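Local structure of bifunctional enzyme IspD/IspF (Campylobacter jejuni, 1W55) at residues F17-G29 with A289-I301. The protein catalyses two steps of non-mevalonate isoprenoid biosynthesis, transferring the cytidylyl group of CTP to methylerythritol 4-phosphate and later cyclising the phosphorylated product to methylerythritol 2,4-cyclodiphosphate with release of CMP. Residues are numbered along the deposited sequence; the frame is centred on the assembly and turned at random.
Sequences FNTKVKKQFLRLG and AYDKVREIGFELI
Lys-22 and Glu-295 are joined twice. The backbone N of Lys-22 donates to Glu-295 O over 3.1 Å; with 156° at the hydrogen, this is a well-formed bond. Beyond it, the extended chains of both residues bring Lys-22 NZ to 3.8 Å from Glu-295 OE1, a long salt bridge. Arg-27 reaches the next carbonyl: in the conformer given here its NH1 lies 2.7 Å from Ile-296 O, yet the angle of 116° at the hydrogen marks this bond as weak. The same NH1 donates to Phe-25 O, which lies in the guanidinium plane, so in this conformer NH1 bridges the two segments. A water accepts from Arg-27 N and donates weakly to Gly-297 O.

Lys-20 runs along the last helical turn. With CG anti to the backbone N (chi1 -160°), its CB sits centrally over one face of the Arg-294 guanidinium, 3.9 Å from CZ, while bends at chi2 and chi3 carry the amine toward Asp-291; at 4.1 Å from Lys-20 NZ to Asp-291 OD2, beyond a salt bridge, the opposite charges probably still attract. Val-21 turns CG2 onto Gly-297 CA. Phe-25 takes Ile-296 CG2 over one ring face, 3.9 Å from CD1, and has Glu-295 O at its edge; Tyr-59 meets the same ring edge-to-face.

Gly-297, with positive phi, is the C-prime residue of a Schellman motif: Phe-298 N bonds to Val-293 O and Gly-297 N to Arg-294 O. The loop around 20-27, which carries the predicted transition-state stabiliser Lys-23, thus packs on the C-terminal end of helix 282-295, making an interface between the IspD-type cytidylyltransferase and IspF-type synthase regions of a single bifunctional chain.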
# COMPACT_ATOMS: atom_id res chain seq x y z
N PHE A 17 -26.32 14.20 14.27
CA PHE A 17 -25.52 13.69 13.16
C PHE A 17 -26.26 13.96 11.88
O PHE A 17 -25.70 14.45 10.90
CB PHE A 17 -25.36 12.16 13.32
CG PHE A 17 -24.76 11.47 12.13
CD1 PHE A 17 -23.38 11.31 12.02
CD2 PHE A 17 -25.57 10.96 11.12
CE1 PHE A 17 -22.82 10.67 10.93
CE2 PHE A 17 -25.02 10.31 10.01
CZ PHE A 17 -23.64 10.17 9.92
N ASN A 18 -27.55 13.64 11.92
CA ASN A 18 -28.29 13.26 10.74
C ASN A 18 -28.19 14.18 9.54
O ASN A 18 -28.50 15.37 9.59
CB ASN A 18 -29.75 12.95 11.09
CG ASN A 18 -29.97 11.47 11.41
OD1 ASN A 18 -29.08 10.79 11.95
ND2 ASN A 18 -31.17 10.98 11.10
N THR A 19 -27.70 13.59 8.46
CA THR A 19 -28.05 14.05 7.14
C THR A 19 -29.47 13.52 6.96
O THR A 19 -30.26 13.56 7.91
CB THR A 19 -27.06 13.47 6.14
OG1 THR A 19 -26.21 12.54 6.82
CG2 THR A 19 -26.09 14.56 5.69
N LYS A 20 -29.83 13.02 5.78
CA LYS A 20 -31.10 12.30 5.70
C LYS A 20 -30.91 10.87 6.20
O LYS A 20 -31.86 10.23 6.64
CB LYS A 20 -31.70 12.33 4.29
CG LYS A 20 -33.22 12.03 4.25
CD LYS A 20 -34.07 13.29 4.48
CE LYS A 20 -35.29 12.98 5.35
NZ LYS A 20 -36.04 14.21 5.76
N VAL A 21 -29.67 10.38 6.17
CA VAL A 21 -29.38 9.02 6.61
C VAL A 21 -29.24 8.89 8.14
O VAL A 21 -28.52 9.66 8.78
CB VAL A 21 -28.17 8.38 5.85
CG1 VAL A 21 -26.88 9.11 6.14
CG2 VAL A 21 -28.05 6.89 6.18
N LYS A 22 -29.94 7.91 8.70
CA LYS A 22 -29.77 7.53 10.10
C LYS A 22 -28.47 6.76 10.28
O LYS A 22 -28.14 5.83 9.52
CB LYS A 22 -30.94 6.67 10.56
CG LYS A 22 -32.25 7.45 10.69
CD LYS A 22 -33.40 6.50 11.03
CE LYS A 22 -34.76 7.17 10.82
NZ LYS A 22 -35.89 6.18 10.95
N LYS A 23 -27.72 7.16 11.31
CA LYS A 23 -26.38 6.63 11.51
C LYS A 23 -26.33 5.12 11.73
O LYS A 23 -25.34 4.48 11.39
CB LYS A 23 -25.63 7.41 12.59
CG LYS A 23 -25.93 7.01 14.03
CD LYS A 23 -24.88 7.62 14.95
CE LYS A 23 -25.44 8.78 15.72
NZ LYS A 23 -25.82 8.32 17.08
N GLN A 24 -27.40 4.54 12.26
CA GLN A 24 -27.42 3.10 12.51
C GLN A 24 -27.50 2.27 11.22
O GLN A 24 -27.19 1.07 11.24
CB GLN A 24 -28.52 2.68 13.49
CG GLN A 24 -29.81 3.47 13.40
CD GLN A 24 -29.81 4.71 14.28
OE1 GLN A 24 -29.60 5.82 13.78
NE2 GLN A 24 -30.06 4.53 15.59
N PHE A 25 -27.88 2.93 10.11
CA PHE A 25 -28.00 2.28 8.81
C PHE A 25 -26.93 2.66 7.77
O PHE A 25 -27.06 2.29 6.61
CB PHE A 25 -29.41 2.47 8.22
CG PHE A 25 -30.50 2.06 9.16
CD1 PHE A 25 -31.48 2.96 9.55
CD2 PHE A 25 -30.53 0.78 9.68
CE1 PHE A 25 -32.48 2.59 10.44
CE2 PHE A 25 -31.53 0.39 10.58
CZ PHE A 25 -32.50 1.30 10.95
N LEU A 26 -25.90 3.40 8.17
CA LEU A 26 -24.70 3.55 7.33
C LEU A 26 -24.10 2.18 7.09
O LEU A 26 -24.04 1.37 8.02
CB LEU A 26 -23.64 4.41 8.00
CG LEU A 26 -23.96 5.88 8.27
CD1 LEU A 26 -22.86 6.47 9.14
CD2 LEU A 26 -24.14 6.66 6.97
N ARG A 27 -23.65 1.92 5.86
CA ARG A 27 -23.09 0.61 5.56
C ARG A 27 -21.59 0.56 5.83
O ARG A 27 -20.84 1.40 5.37
CB ARG A 27 -23.42 0.16 4.13
CG ARG A 27 -24.49 -0.94 4.06
CD ARG A 27 -25.79 -0.58 4.83
NE ARG A 27 -26.88 -1.51 4.57
CZ ARG A 27 -28.17 -1.22 4.75
NH1 ARG A 27 -28.53 -0.03 5.20
NH2 ARG A 27 -29.10 -2.13 4.49
N LEU A 28 -21.20 -0.44 6.61
CA LEU A 28 -19.80 -0.73 6.91
C LEU A 28 -19.57 -2.11 6.34
O LEU A 28 -20.08 -3.10 6.88
CB LEU A 28 -19.54 -0.72 8.43
CG LEU A 28 -20.01 0.48 9.26
CD1 LEU A 28 -19.44 0.41 10.68
CD2 LEU A 28 -19.69 1.83 8.62
N GLY A 29 -18.84 -2.19 5.23
CA GLY A 29 -18.81 -3.43 4.46
C GLY A 29 -20.23 -3.72 4.00
O GLY A 29 -20.89 -2.83 3.47
N ALA A 289 -41.11 9.17 -0.31
CA ALA A 289 -40.74 7.76 -0.40
C ALA A 289 -39.21 7.60 -0.54
O ALA A 289 -38.61 6.75 0.11
CB ALA A 289 -41.46 7.10 -1.56
N TYR A 290 -38.59 8.42 -1.38
CA TYR A 290 -37.14 8.44 -1.52
C TYR A 290 -36.44 8.86 -0.22
O TYR A 290 -35.37 8.33 0.11
CB TYR A 290 -36.70 9.33 -2.69
CG TYR A 290 -35.22 9.23 -3.00
CD1 TYR A 290 -34.57 7.98 -3.00
CD2 TYR A 290 -34.47 10.37 -3.28
CE1 TYR A 290 -33.21 7.89 -3.27
CE2 TYR A 290 -33.10 10.28 -3.56
CZ TYR A 290 -32.48 9.04 -3.55
OH TYR A 290 -31.14 8.93 -3.82
N ASP A 291 -37.04 9.80 0.52
CA ASP A 291 -36.53 10.15 1.86
C ASP A 291 -36.46 8.93 2.76
O ASP A 291 -35.48 8.76 3.49
CB ASP A 291 -37.41 11.21 2.54
CG ASP A 291 -37.17 12.62 2.01
OD1 ASP A 291 -36.12 12.87 1.37
OD2 ASP A 291 -38.00 13.55 2.21
N LYS A 292 -37.49 8.08 2.74
CA LYS A 292 -37.48 6.84 3.52
C LYS A 292 -36.30 5.94 3.15
O LYS A 292 -35.68 5.33 4.02
CB LYS A 292 -38.79 6.06 3.36
CG LYS A 292 -40.00 6.74 3.96
CD LYS A 292 -39.93 6.80 5.49
CE LYS A 292 -40.83 7.92 6.02
NZ LYS A 292 -41.36 7.66 7.39
N VAL A 293 -36.01 5.88 1.86
CA VAL A 293 -34.96 5.03 1.31
C VAL A 293 -33.59 5.57 1.70
O VAL A 293 -32.66 4.82 2.00
CB VAL A 293 -35.11 4.93 -0.23
CG1 VAL A 293 -33.88 4.39 -0.90
CG2 VAL A 293 -36.35 4.09 -0.59
N ARG A 294 -33.46 6.89 1.71
CA ARG A 294 -32.21 7.53 2.13
C ARG A 294 -31.94 7.35 3.63
O ARG A 294 -30.79 7.27 4.05
CB ARG A 294 -32.24 9.00 1.76
CG ARG A 294 -32.18 9.27 0.27
CD ARG A 294 -32.36 10.74 -0.07
NE ARG A 294 -31.14 11.50 0.15
CZ ARG A 294 -31.10 12.81 0.43
NH1 ARG A 294 -32.21 13.52 0.54
NH2 ARG A 294 -29.92 13.39 0.61
N GLU A 295 -33.01 7.30 4.43
CA GLU A 295 -32.90 7.11 5.88
C GLU A 295 -32.22 5.79 6.23
O GLU A 295 -31.45 5.72 7.18
CB GLU A 295 -34.27 7.17 6.55
CG GLU A 295 -34.76 8.60 6.80
CD GLU A 295 -36.21 8.67 7.27
OE1 GLU A 295 -36.82 7.60 7.56
OE2 GLU A 295 -36.74 9.80 7.36
N ILE A 296 -32.50 4.75 5.44
CA ILE A 296 -31.88 3.43 5.64
C ILE A 296 -30.60 3.20 4.83
O ILE A 296 -30.12 2.07 4.73
CB ILE A 296 -32.90 2.29 5.48
CG1 ILE A 296 -33.55 2.31 4.09
CG2 ILE A 296 -33.97 2.34 6.59
CD1 ILE A 296 -34.24 1.00 3.73
N GLY A 297 -30.01 4.26 4.28
CA GLY A 297 -28.65 4.17 3.78
C GLY A 297 -28.44 3.96 2.29
O GLY A 297 -27.32 3.64 1.86
N PHE A 298 -29.49 4.16 1.51
CA PHE A 298 -29.44 3.93 0.07
C PHE A 298 -29.40 5.23 -0.71
O PHE A 298 -29.80 6.29 -0.21
CB PHE A 298 -30.66 3.12 -0.37
CG PHE A 298 -30.56 1.66 -0.06
CD1 PHE A 298 -31.35 1.10 0.95
CD2 PHE A 298 -29.69 0.84 -0.76
CE1 PHE A 298 -31.26 -0.25 1.23
CE2 PHE A 298 -29.61 -0.50 -0.50
CZ PHE A 298 -30.38 -1.06 0.49
N GLU A 299 -28.97 5.14 -1.97
CA GLU A 299 -28.86 6.28 -2.86
C GLU A 299 -29.12 5.80 -4.29
O GLU A 299 -28.66 4.72 -4.68
CB GLU A 299 -27.44 6.84 -2.74
CG GLU A 299 -27.15 8.08 -3.56
CD GLU A 299 -25.76 8.64 -3.31
OE1 GLU A 299 -25.01 8.06 -2.48
OE2 GLU A 299 -25.41 9.65 -3.97
N LEU A 300 -29.85 6.60 -5.07
CA LEU A 300 -30.15 6.26 -6.45
C LEU A 300 -28.95 6.39 -7.38
O LEU A 300 -28.17 7.34 -7.28
CB LEU A 300 -31.32 7.11 -6.97
CG LEU A 300 -32.74 6.63 -6.65
CD1 LEU A 300 -33.74 7.77 -6.84
CD2 LEU A 300 -33.16 5.43 -7.51
N ILE A 301 -28.80 5.44 -8.29
CA ILE A 301 -27.82 5.57 -9.36
C ILE A 301 -28.53 6.09 -10.59
O ILE A 301 -28.08 7.06 -11.20
CB ILE A 301 -27.09 4.23 -9.66
CG1 ILE A 301 -26.13 3.87 -8.52
CG2 ILE A 301 -26.34 4.33 -10.99
CD1 ILE A 301 -25.52 2.48 -8.65
O HOH W 1 -24.40 3.59 3.55